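Local coordinates for protein beta-mannosidase (Trichoderma harzianum, PDB 4CVU) that probably hydrolyses terminal beta-linked mannose residues from oligosaccharides as a glycoside hydrolase family 2 beta-mannosidase, at residues K385-I390 with S703-L708; L419-S424 with V441-E446. All blocks are in the same frame, centred on the assembly; numbering follows the deposited sequence.

Contact 1: K385-I390 with S703-L708; sequences KGANLI and SLYWQL
N388 meets Y705 through both its backbone and its side-chain amide. Y705 O accepts from N388 N at 3.0 Å and from N388 ND2 at 3.1 Å. The backbone donor lies nearly along the C=O axis; the side-chain N-H points almost straight at the oxygen but stands 65° out of the carbonyl plane. N388 OD1 accepts from R420 NH1, and ND2 has a second acceptor in N593 O, while N388 O takes L708 N at 2.9 Å. Upstream, strands 385-389 and 703-705 pair in parallel: G386 N donates to S703 O at 2.8 Å, and G386 O receives Y705 N at 3.0 Å. K385 NZ forms a salt bridge with D760, Y737 OH bonds to both S703 OG and G386 O, and Y705 OH is hydrogen-bonded to Q414 NE2.

Nonpolar and ring contacts accompany these bonds. CB of A387 sits over the centre of the Y705 ring, 3.7 Å from its centroid in a CH-pi contact; Y705 CG stands between its backbone N and carbonyl carbon (chi1 72°), on the side of the sheet where A387 CB also lies. The side chains of N388 and W706 cross at about a right angle; N388 CG lies 3.3 Å from W706 CE3, with amide and ring planes 46° apart. Beyond this ring the peptide joining W706 to Q707 is cis, as in many related glycosidases at the end of the last barrel strand. Here 380-389 and 702-705 would be the first and last strands of a (beta/alpha)8 catalytic barrel, and their pairing closes it. With bonds at both the oxygen and the nitrogen of its amide, N388 is probably fixed in rotation, its oxygen turned to the arginine and its nitrogen to backbone carbonyls.

Contact 2: L419-S424 with V441-E446; sequences LRVWSS and VLLWSE
In the beta-alpha-beta unit formed by strand 418-421, helix 430-439 and strand 442-446, R420 and E446 join the two parallel strands through a buried salt bridge. L419 N bonds to L442 O, W444 N to L419 O and V421 N to W444 O. R420 extends with CG anti to its backbone N (chi1 164°) and grips the carboxylate side-on. Its NE approaches E446 OE2 at 2.6 Å from above the carboxylate plane, and its NH2 meets the syn lone pair of E446 OE1 at 3.1 Å. W444 NE1 uses the anti lone pair of OE2 at 2.8 Å, and S423 OG reaches OE1, also at 2.8 Å. Such a right-handed crossover is the repeating unit of the (beta/alpha)8 barrel, and this cluster lies at the C-terminal ends of its strands, where R420 NH1 also forms a salt bridge with E594 and R420 NH2 a hydrogen bond with N488 OD1. R420 CD lies over one face of W444. An alanine at E446 would probably leave R420 NE and W444 NE1 without their shared acceptor and take from S423 OG and R420 NH2 the oxygen they share. On the other face of the sheet, L419 CB packs on L443 CD2 at 3.9 Å; V421 CG2 also touches this methyl.

How the contacts relate
Both contacts are buried near the centre of the chain and belong to one mixed sheet, within which their strands pair in parallel and 380-389 and 418-421 are neighbours. Their centres lie 9 Å apart, and L389 N bonds to R420 O between them, while W706 packs its ring against that of W422. They differ in sequence span: contact 2 joins strands linked by a single helix, whereas contact 1 brings together segments 313 residues apart and encloses contact 2 in the chain between them. Both share parallel backbone pairing; contact 2 adds a charged pair across its segments, contact 1 a neutral amide, its lysine finding its acid outside.

Contact 1: K385-I390 with S703-L708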
loop_
_atom_site.group_PDB
_atom_site.type_symbol
_atom_site.label_atom_id
_atom_site.label_comp_id
_atom_site.label_asym_id
_atom_site.label_seq_id
_atom_site.Cartn_x
_atom_site.Cartn_y
_atom_site.Cartn_z
ATOM N N LYS A 385 -5.588 -20.411 32.667
ATOM C CA LYS A 385 -6.120 -19.216 32.069
ATOM C C LYS A 385 -5.196 -18.884 30.905
ATOM O O LYS A 385 -4.006 -18.821 31.112
ATOM C CB LYS A 385 -6.116 -18.087 33.086
ATOM C CG LYS A 385 -7.027 -18.298 34.315
ATOM C CD LYS A 385 -7.028 -17.119 35.288
ATOM C CE LYS A 385 -5.612 -16.815 35.784
ATOM N NZ LYS A 385 -5.526 -15.807 36.872
ATOM N N GLY A 386 -5.729 -18.749 29.706
ATOM C CA GLY A 386 -4.905 -18.310 28.574
ATOM C C GLY A 386 -5.624 -18.460 27.253
ATOM O O GLY A 386 -6.829 -18.105 27.150
ATOM N N ALA A 387 -4.871 -18.926 26.243
ATOM C CA ALA A 387 -5.328 -18.924 24.828
ATOM C C ALA A 387 -4.549 -19.910 23.956
ATOM O O ALA A 387 -3.627 -20.561 24.446
ATOM C CB ALA A 387 -5.245 -17.529 24.227
ATOM N N ASN A 388 -4.933 -20.014 22.677
ATOM C CA ASN A 388 -4.265 -20.893 21.712
ATOM C C ASN A 388 -3.237 -20.098 20.895
ATOM O O ASN A 388 -3.555 -19.094 20.309
ATOM C CB ASN A 388 -5.270 -21.497 20.788
ATOM C CG ASN A 388 -6.151 -22.544 21.504
ATOM O OD1 ASN A 388 -5.920 -23.759 21.375
ATOM N ND2 ASN A 388 -7.128 -22.095 22.232
ATOM N N LEU A 389 -2.018 -20.551 20.909
ATOM C CA LEU A 389 -0.923 -19.928 20.160
ATOM C C LEU A 389 -0.834 -20.595 18.801
ATOM O O LEU A 389 -0.634 -21.814 18.700
ATOM C CB LEU A 389 0.374 -20.134 20.915
ATOM C CG LEU A 389 1.625 -19.631 20.181
ATOM C CD1 LEU A 389 1.574 -18.124 20.110
ATOM C CD2 LEU A 389 2.860 -20.126 20.908
ATOM N N ILE A 390 -0.965 -19.799 17.751
ATOM C CA ILE A 390 -0.767 -20.257 16.384
ATOM C C ILE A 390 0.571 -19.673 15.887
ATOM O O ILE A 390 1.144 -18.792 16.538
ATOM C CB ILE A 390 -1.924 -19.860 15.451
ATOM C CG1 ILE A 390 -2.008 -18.348 15.304
ATOM C CG2 ILE A 390 -3.255 -20.443 15.958
ATOM C CD1 ILE A 390 -2.403 -17.892 13.925
ATOM N N SER A 703 -9.673 -22.094 30.993
ATOM C CA SER A 703 -10.154 -21.279 29.913
ATOM C C SER A 703 -9.006 -20.944 29.000
ATOM O O SER A 703 -8.103 -20.185 29.422
ATOM C CB SER A 703 -10.706 -19.985 30.453
ATOM O OG SER A 703 -11.099 -19.106 29.414
ATOM N N LEU A 704 -9.044 -21.481 27.780
ATOM C CA LEU A 704 -8.078 -21.091 26.718
ATOM C C LEU A 704 -8.840 -20.607 25.508
ATOM O O LEU A 704 -9.335 -21.397 24.698
ATOM C CB LEU A 704 -7.170 -22.270 26.332
ATOM C CG LEU A 704 -6.444 -23.016 27.450
ATOM C CD1 LEU A 704 -5.678 -24.228 26.930
ATOM C CD2 LEU A 704 -5.519 -22.118 28.233
ATOM N N TYR A 705 -8.967 -19.306 25.365
ATOM C CA TYR A 705 -9.728 -18.789 24.236
ATOM C C TYR A 705 -9.039 -19.014 22.880
ATOM O O TYR A 705 -7.798 -19.140 22.769
ATOM C CB TYR A 705 -10.149 -17.336 24.476
ATOM C CG TYR A 705 -9.063 -16.240 24.404
ATOM C CD1 TYR A 705 -8.521 -15.848 23.194
ATOM C CD2 TYR A 705 -8.644 -15.568 25.555
ATOM C CE1 TYR A 705 -7.575 -14.809 23.132
ATOM C CE2 TYR A 705 -7.709 -14.541 25.499
ATOM C CZ TYR A 705 -7.178 -14.166 24.290
ATOM O OH TYR A 705 -6.239 -13.140 24.216
ATOM N N TRP A 706 -9.874 -19.088 21.850
ATOM C CA TRP A 706 -9.412 -19.184 20.463
ATOM C C TRP A 706 -9.518 -17.786 19.853
ATOM O O TRP A 706 -10.631 -17.278 19.704
ATOM C CB TRP A 706 -10.256 -20.213 19.652
ATOM C CG TRP A 706 -9.600 -20.368 18.334
ATOM C CD1 TRP A 706 -9.787 -19.595 17.252
ATOM C CD2 TRP A 706 -8.497 -21.232 18.022
ATOM N NE1 TRP A 706 -8.921 -19.926 16.262
ATOM C CE2 TRP A 706 -8.111 -20.942 16.705
ATOM C CE3 TRP A 706 -7.836 -22.245 18.711
ATOM C CZ2 TRP A 706 -7.104 -21.605 16.073
ATOM C CZ3 TRP A 706 -6.806 -22.911 18.086
ATOM C CH2 TRP A 706 -6.443 -22.584 16.769
ATOM N N GLN A 707 -8.426 -17.104 19.478
ATOM C CA GLN A 707 -7.054 -17.556 19.468
ATOM C C GLN A 707 -6.233 -16.367 19.951
ATOM O O GLN A 707 -6.729 -15.231 19.966
ATOM C CB GLN A 707 -6.600 -17.931 18.047
ATOM C CG GLN A 707 -6.729 -16.806 17.035
ATOM C CD GLN A 707 -6.704 -17.250 15.584
ATOM O OE1 GLN A 707 -7.672 -17.807 15.085
ATOM N NE2 GLN A 707 -5.600 -16.972 14.886
ATOM N N LEU A 708 -5.012 -16.620 20.406
ATOM C CA LEU A 708 -4.235 -15.548 20.974
ATOM C C LEU A 708 -3.925 -14.568 19.883
ATOM O O LEU A 708 -4.133 -13.363 20.043
ATOM C CB LEU A 708 -2.924 -16.073 21.594
ATOM C CG LEU A 708 -1.846 -14.997 21.928
ATOM C CD1 LEU A 708 -2.255 -14.174 23.115
ATOM C CD2 LEU A 708 -0.551 -15.656 22.258
#

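Contact 2: L419-S424 with V441-E446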
loop_
_atom_site.group_PDB
_atom_site.type_symbol
_atom_site.label_atom_id
_atom_site.label_comp_id
_atom_site.label_asym_id
_atom_site.label_seq_id
_atom_site.Cartn_x
_atom_site.Cartn_y
_atom_site.Cartn_z
ATOM N N LEU A 419 -0.473 -21.349 27.577
ATOM C CA LEU A 419 -0.803 -21.363 26.172
ATOM C C LEU A 419 -0.945 -22.793 25.692
ATOM O O LEU A 419 -0.144 -23.686 26.055
ATOM C CB LEU A 419 0.265 -20.636 25.303
ATOM C CG LEU A 419 0.518 -19.171 25.595
ATOM C CD1 LEU A 419 1.779 -18.676 24.889
ATOM C CD2 LEU A 419 -0.653 -18.320 25.188
ATOM N N ARG A 420 -1.928 -23.028 24.827
ATOM C CA ARG A 420 -1.964 -24.238 24.060
ATOM C C ARG A 420 -1.261 -24.019 22.750
ATOM O O ARG A 420 -1.722 -23.207 21.952
ATOM C CB ARG A 420 -3.395 -24.678 23.773
ATOM C CG ARG A 420 -3.462 -25.710 22.671
ATOM C CD ARG A 420 -4.783 -26.445 22.737
ATOM N NE ARG A 420 -4.941 -27.383 21.629
ATOM C CZ ARG A 420 -5.867 -27.330 20.674
ATOM N NH1 ARG A 420 -6.768 -26.359 20.609
ATOM N NH2 ARG A 420 -5.893 -28.277 19.758
ATOM N N VAL A 421 -0.170 -24.744 22.533
ATOM C CA VAL A 421 0.590 -24.672 21.304
ATOM C C VAL A 421 -0.097 -25.594 20.284
ATOM O O VAL A 421 0.154 -26.792 20.215
ATOM C CB VAL A 421 2.078 -25.029 21.496
ATOM C CG1 VAL A 421 2.865 -24.757 20.222
ATOM C CG2 VAL A 421 2.668 -24.239 22.623
ATOM N N TRP A 422 -0.961 -24.968 19.493
ATOM C CA TRP A 422 -1.891 -25.593 18.592
ATOM C C TRP A 422 -1.223 -26.393 17.477
ATOM O O TRP A 422 -0.239 -25.950 16.906
ATOM C CB TRP A 422 -2.760 -24.470 17.980
ATOM C CG TRP A 422 -3.689 -24.941 16.886
ATOM C CD1 TRP A 422 -4.925 -25.511 17.065
ATOM C CD2 TRP A 422 -3.463 -24.894 15.483
ATOM N NE1 TRP A 422 -5.492 -25.791 15.842
ATOM C CE2 TRP A 422 -4.608 -25.437 14.856
ATOM C CE3 TRP A 422 -2.391 -24.470 14.680
ATOM C CZ2 TRP A 422 -4.713 -25.566 13.464
ATOM C CZ3 TRP A 422 -2.499 -24.579 13.306
ATOM C CH2 TRP A 422 -3.645 -25.133 12.708
ATOM N N SER A 423 -1.768 -27.565 17.159
ATOM C CA SER A 423 -1.304 -28.332 15.975
ATOM C C SER A 423 -2.290 -28.103 14.830
ATOM O O SER A 423 -3.496 -28.153 15.064
ATOM C CB SER A 423 -1.168 -29.835 16.305
ATOM O OG SER A 423 -2.407 -30.391 16.802
ATOM N N SER A 424 -1.827 -27.872 13.595
ATOM C CA SER A 424 -0.442 -27.902 13.178
ATOM C C SER A 424 -0.060 -26.677 12.403
ATOM O O SER A 424 -0.580 -26.417 11.303
ATOM C CB SER A 424 -0.106 -29.149 12.332
ATOM O OG SER A 424 1.167 -29.028 11.648
ATOM N N VAL A 441 5.097 -19.612 31.878
ATOM C CA VAL A 441 3.906 -19.876 31.099
ATOM C C VAL A 441 3.898 -21.363 30.748
ATOM O O VAL A 441 4.790 -21.866 30.056
ATOM C CB VAL A 441 3.873 -18.968 29.840
ATOM C CG1 VAL A 441 2.599 -19.151 29.042
ATOM C CG2 VAL A 441 4.079 -17.490 30.205
ATOM N N LEU A 442 2.883 -22.106 31.217
ATOM C CA LEU A 442 2.782 -23.520 30.849
ATOM C C LEU A 442 2.458 -23.656 29.386
ATOM O O LEU A 442 1.594 -22.905 28.888
ATOM C CB LEU A 442 1.669 -24.221 31.682
ATOM C CG LEU A 442 2.042 -24.423 33.156
ATOM C CD1 LEU A 442 0.852 -24.965 33.965
ATOM C CD2 LEU A 442 3.213 -25.382 33.266
ATOM N N LEU A 443 3.143 -24.569 28.682
ATOM C CA LEU A 443 2.905 -24.846 27.289
ATOM C C LEU A 443 2.302 -26.234 27.062
ATOM O O LEU A 443 3.012 -27.240 27.061
ATOM C CB LEU A 443 4.198 -24.720 26.457
ATOM C CG LEU A 443 4.777 -23.339 26.399
ATOM C CD1 LEU A 443 5.977 -23.221 25.481
ATOM C CD2 LEU A 443 3.708 -22.319 26.105
ATOM N N TRP A 444 1.013 -26.284 26.831
ATOM C CA TRP A 444 0.382 -27.500 26.442
ATOM C C TRP A 444 0.755 -27.732 24.994
ATOM O O TRP A 444 0.285 -27.033 24.171
ATOM C CB TRP A 444 -1.111 -27.336 26.633
ATOM C CG TRP A 444 -2.054 -28.107 25.780
ATOM C CD1 TRP A 444 -1.809 -28.811 24.641
ATOM C CD2 TRP A 444 -3.433 -28.283 26.049
ATOM N NE1 TRP A 444 -2.947 -29.369 24.175
ATOM C CE2 TRP A 444 -3.967 -29.066 25.018
ATOM C CE3 TRP A 444 -4.279 -27.799 27.025
ATOM C CZ2 TRP A 444 -5.312 -29.419 24.964
ATOM C CZ3 TRP A 444 -5.615 -28.167 26.980
ATOM C CH2 TRP A 444 -6.115 -28.938 25.955
ATOM N N SER A 445 1.490 -28.787 24.697
ATOM C CA SER A 445 2.050 -29.015 23.407
ATOM C C SER A 445 1.441 -30.169 22.649
ATOM O O SER A 445 0.811 -31.031 23.243
ATOM C CB SER A 445 3.567 -29.153 23.484
ATOM O OG SER A 445 4.059 -28.094 24.231
ATOM N N GLU A 446 1.607 -30.137 21.332
ATOM C CA GLU A 446 0.907 -31.093 20.469
ATOM C C GLU A 446 1.805 -31.598 19.355
ATOM O O GLU A 446 2.753 -30.928 18.948
ATOM C CB GLU A 446 -0.385 -30.464 19.909
ATOM C CG GLU A 446 -1.370 -30.095 21.024
ATOM C CD GLU A 446 -2.810 -29.769 20.590
ATOM O OE1 GLU A 446 -3.128 -29.595 19.406
ATOM O OE2 GLU A 446 -3.650 -29.664 21.491
#